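Local coordinates for protein nuclease (Salmonella phage SETP3, PDB 4QBN) that probably cleaves nucleic acids as a magnesium-dependent nuclease of the VRR-NUC family, at residues Ala33-Val38 with Phe47-Lys52. Sequence-based numbering, arbitrary orientation.
Sequences APDLLV and FVEVKK
Two carboxylates, Asp35 and Glu49, stack on each other with their planes 25° apart. Asp35 OD2 lies only 3.3 Å from Glu49 OE2. Like charges this close would probably raise the pKa of one acid or call for a cation between them. One backbone N-H holds each acid. Val50 N donates almost straight to the anti lone pair of Asp35 OD2 at 2.8 Å. Asp35 N makes a bent bond to Glu49 OE1 at 3.1 Å, from above the carboxylate plane. Glu49 CG is anti to the backbone N, and a bend at chi2 (80°) turns the carboxylate back to Asp35. Pro34-Asp35 and Glu49-Val50-Lys51 match the PD-(D/E)XK motif of this nuclease superfamily. In relatives its two acids bind the catalytic metal, and the geometry here is consistent with that. Asp35 sits just ahead of strand 36-40, which forms an antiparallel hairpin with strand 44-50. Leu36 and Val48 are a hydrogen-bonded pair, with Leu36 N to Val48 O at 2.8 Å. Asp35 also faces Val48, which makes a classic beta bulge. Leu37 CD1 lies 3.6 Å from Phe47 CE1. Pro34, in the loop, packs CG against Phe47 CB. Phe69 of the same chain meets the Phe47 ring edge-to-face.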
loop_
_atom_site.group_PDB
_atom_site.type_symbol
_atom_site.label_atom_id
_atom_site.label_comp_id
_atom_site.label_asym_id
_atom_site.label_seq_id
_atom_site.Cartn_x
_atom_site.Cartn_y
_atom_site.Cartn_z
ATOM N N ALA A 33 4.151 7.086 6.203
ATOM C CA ALA A 33 3.508 5.845 5.701
ATOM C C ALA A 33 3.058 4.956 6.871
ATOM O O ALA A 33 3.757 4.830 7.863
ATOM C CB ALA A 33 4.507 5.071 4.842
ATOM N N PRO A 34 1.902 4.306 6.760
ATOM C CA PRO A 34 1.522 3.326 7.801
ATOM C C PRO A 34 2.601 2.247 8.000
ATOM O O PRO A 34 3.275 1.838 7.049
ATOM C CB PRO A 34 0.246 2.683 7.201
ATOM C CG PRO A 34 -0.401 3.879 6.445
ATOM C CD PRO A 34 0.799 4.637 5.835
ATOM N N ASP A 35 2.782 1.782 9.238
ATOM C CA ASP A 35 3.858 0.803 9.504
ATOM C C ASP A 35 3.712 -0.467 8.685
ATOM O O ASP A 35 4.743 -1.029 8.206
ATOM C CB ASP A 35 3.899 0.424 10.991
ATOM C CG ASP A 35 4.280 1.587 11.856
ATOM O OD1 ASP A 35 5.253 2.272 11.444
ATOM O OD2 ASP A 35 3.623 1.814 12.917
ATOM N N LEU A 36 2.476 -0.982 8.565
ATOM C CA LEU A 36 2.277 -2.261 7.872
ATOM C C LEU A 36 1.302 -2.155 6.726
ATOM O O LEU A 36 0.252 -1.491 6.846
ATOM C CB LEU A 36 1.717 -3.316 8.851
ATOM C CG LEU A 36 2.585 -3.676 10.041
ATOM C CD1 LEU A 36 1.851 -4.691 10.920
ATOM C CD2 LEU A 36 3.916 -4.355 9.548
ATOM N N LEU A 37 1.624 -2.788 5.596
ATOM C CA LEU A 37 0.615 -3.019 4.522
ATOM C C LEU A 37 0.230 -4.483 4.676
ATOM O O LEU A 37 1.128 -5.336 4.803
ATOM C CB LEU A 37 1.305 -2.790 3.162
ATOM C CG LEU A 37 0.503 -3.313 1.950
ATOM C CD1 LEU A 37 -0.826 -2.544 1.768
ATOM C CD2 LEU A 37 1.418 -3.202 0.720
ATOM N N VAL A 38 -1.072 -4.761 4.687
ATOM C CA VAL A 38 -1.564 -6.106 4.934
ATOM C C VAL A 38 -2.470 -6.392 3.758
ATOM O O VAL A 38 -3.454 -5.678 3.532
ATOM C CB VAL A 38 -2.381 -6.201 6.244
ATOM C CG1 VAL A 38 -2.813 -7.623 6.504
ATOM C CG2 VAL A 38 -1.490 -5.730 7.433
ATOM N N PHE A 47 -4.130 -0.950 6.071
ATOM C CA PHE A 47 -2.894 -0.265 6.414
ATOM C C PHE A 47 -2.934 -0.184 7.915
ATOM O O PHE A 47 -3.902 0.300 8.476
ATOM C CB PHE A 47 -2.930 1.146 5.806
ATOM C CG PHE A 47 -2.930 1.103 4.295
ATOM C CD1 PHE A 47 -1.705 1.009 3.620
ATOM C CD2 PHE A 47 -4.105 1.149 3.586
ATOM C CE1 PHE A 47 -1.696 0.937 2.231
ATOM C CE2 PHE A 47 -4.124 1.075 2.183
ATOM C CZ PHE A 47 -2.876 0.976 1.503
ATOM N N VAL A 48 -1.893 -0.652 8.560
ATOM C CA VAL A 48 -1.938 -0.746 10.029
ATOM C C VAL A 48 -0.761 -0.012 10.669
ATOM O O VAL A 48 0.395 -0.272 10.342
ATOM C CB VAL A 48 -1.930 -2.233 10.473
ATOM C CG1 VAL A 48 -1.897 -2.301 12.028
ATOM C CG2 VAL A 48 -3.198 -2.891 9.944
ATOM N N GLU A 49 -1.052 0.898 11.616
ATOM C CA GLU A 49 -0.004 1.627 12.280
ATOM C C GLU A 49 0.158 0.980 13.649
ATOM O O GLU A 49 -0.835 0.708 14.274
ATOM C CB GLU A 49 -0.436 3.090 12.444
ATOM C CG GLU A 49 0.605 3.905 13.206
ATOM C CD GLU A 49 1.820 4.365 12.330
ATOM O OE1 GLU A 49 1.850 4.061 11.111
ATOM O OE2 GLU A 49 2.771 4.987 12.879
ATOM N N VAL A 50 1.374 0.701 14.100
ATOM C CA VAL A 50 1.530 0.022 15.372
ATOM C C VAL A 50 2.223 0.911 16.385
ATOM O O VAL A 50 3.264 1.508 16.067
ATOM C CB VAL A 50 2.340 -1.278 15.194
ATOM C CG1 VAL A 50 2.498 -1.953 16.551
ATOM C CG2 VAL A 50 1.663 -2.170 14.183
ATOM N N LYS A 51 1.659 1.021 17.594
ATOM C CA LYS A 51 2.243 1.848 18.644
ATOM C C LYS A 51 2.620 1.017 19.864
ATOM O O LYS A 51 2.233 -0.143 19.996
ATOM C CB LYS A 51 1.252 2.928 19.083
ATOM C CG LYS A 51 0.782 3.853 17.925
ATOM C CD LYS A 51 1.967 4.441 17.121
ATOM C CE LYS A 51 2.536 5.563 17.930
ATOM N NZ LYS A 51 3.592 6.450 17.314
ATOM N N LYS A 52 3.355 1.627 20.780
ATOM C CA LYS A 52 3.921 0.894 21.908
ATOM C C LYS A 52 2.914 0.551 23.007
ATOM O O LYS A 52 3.153 -0.352 23.833
ATOM C CB LYS A 52 5.096 1.686 22.503
ATOM C CG LYS A 52 4.664 2.936 23.205
ATOM C CD LYS A 52 5.854 3.820 23.557
ATOM C CE LYS A 52 5.361 5.154 24.102
ATOM N NZ LYS A 52 4.703 5.018 25.440
#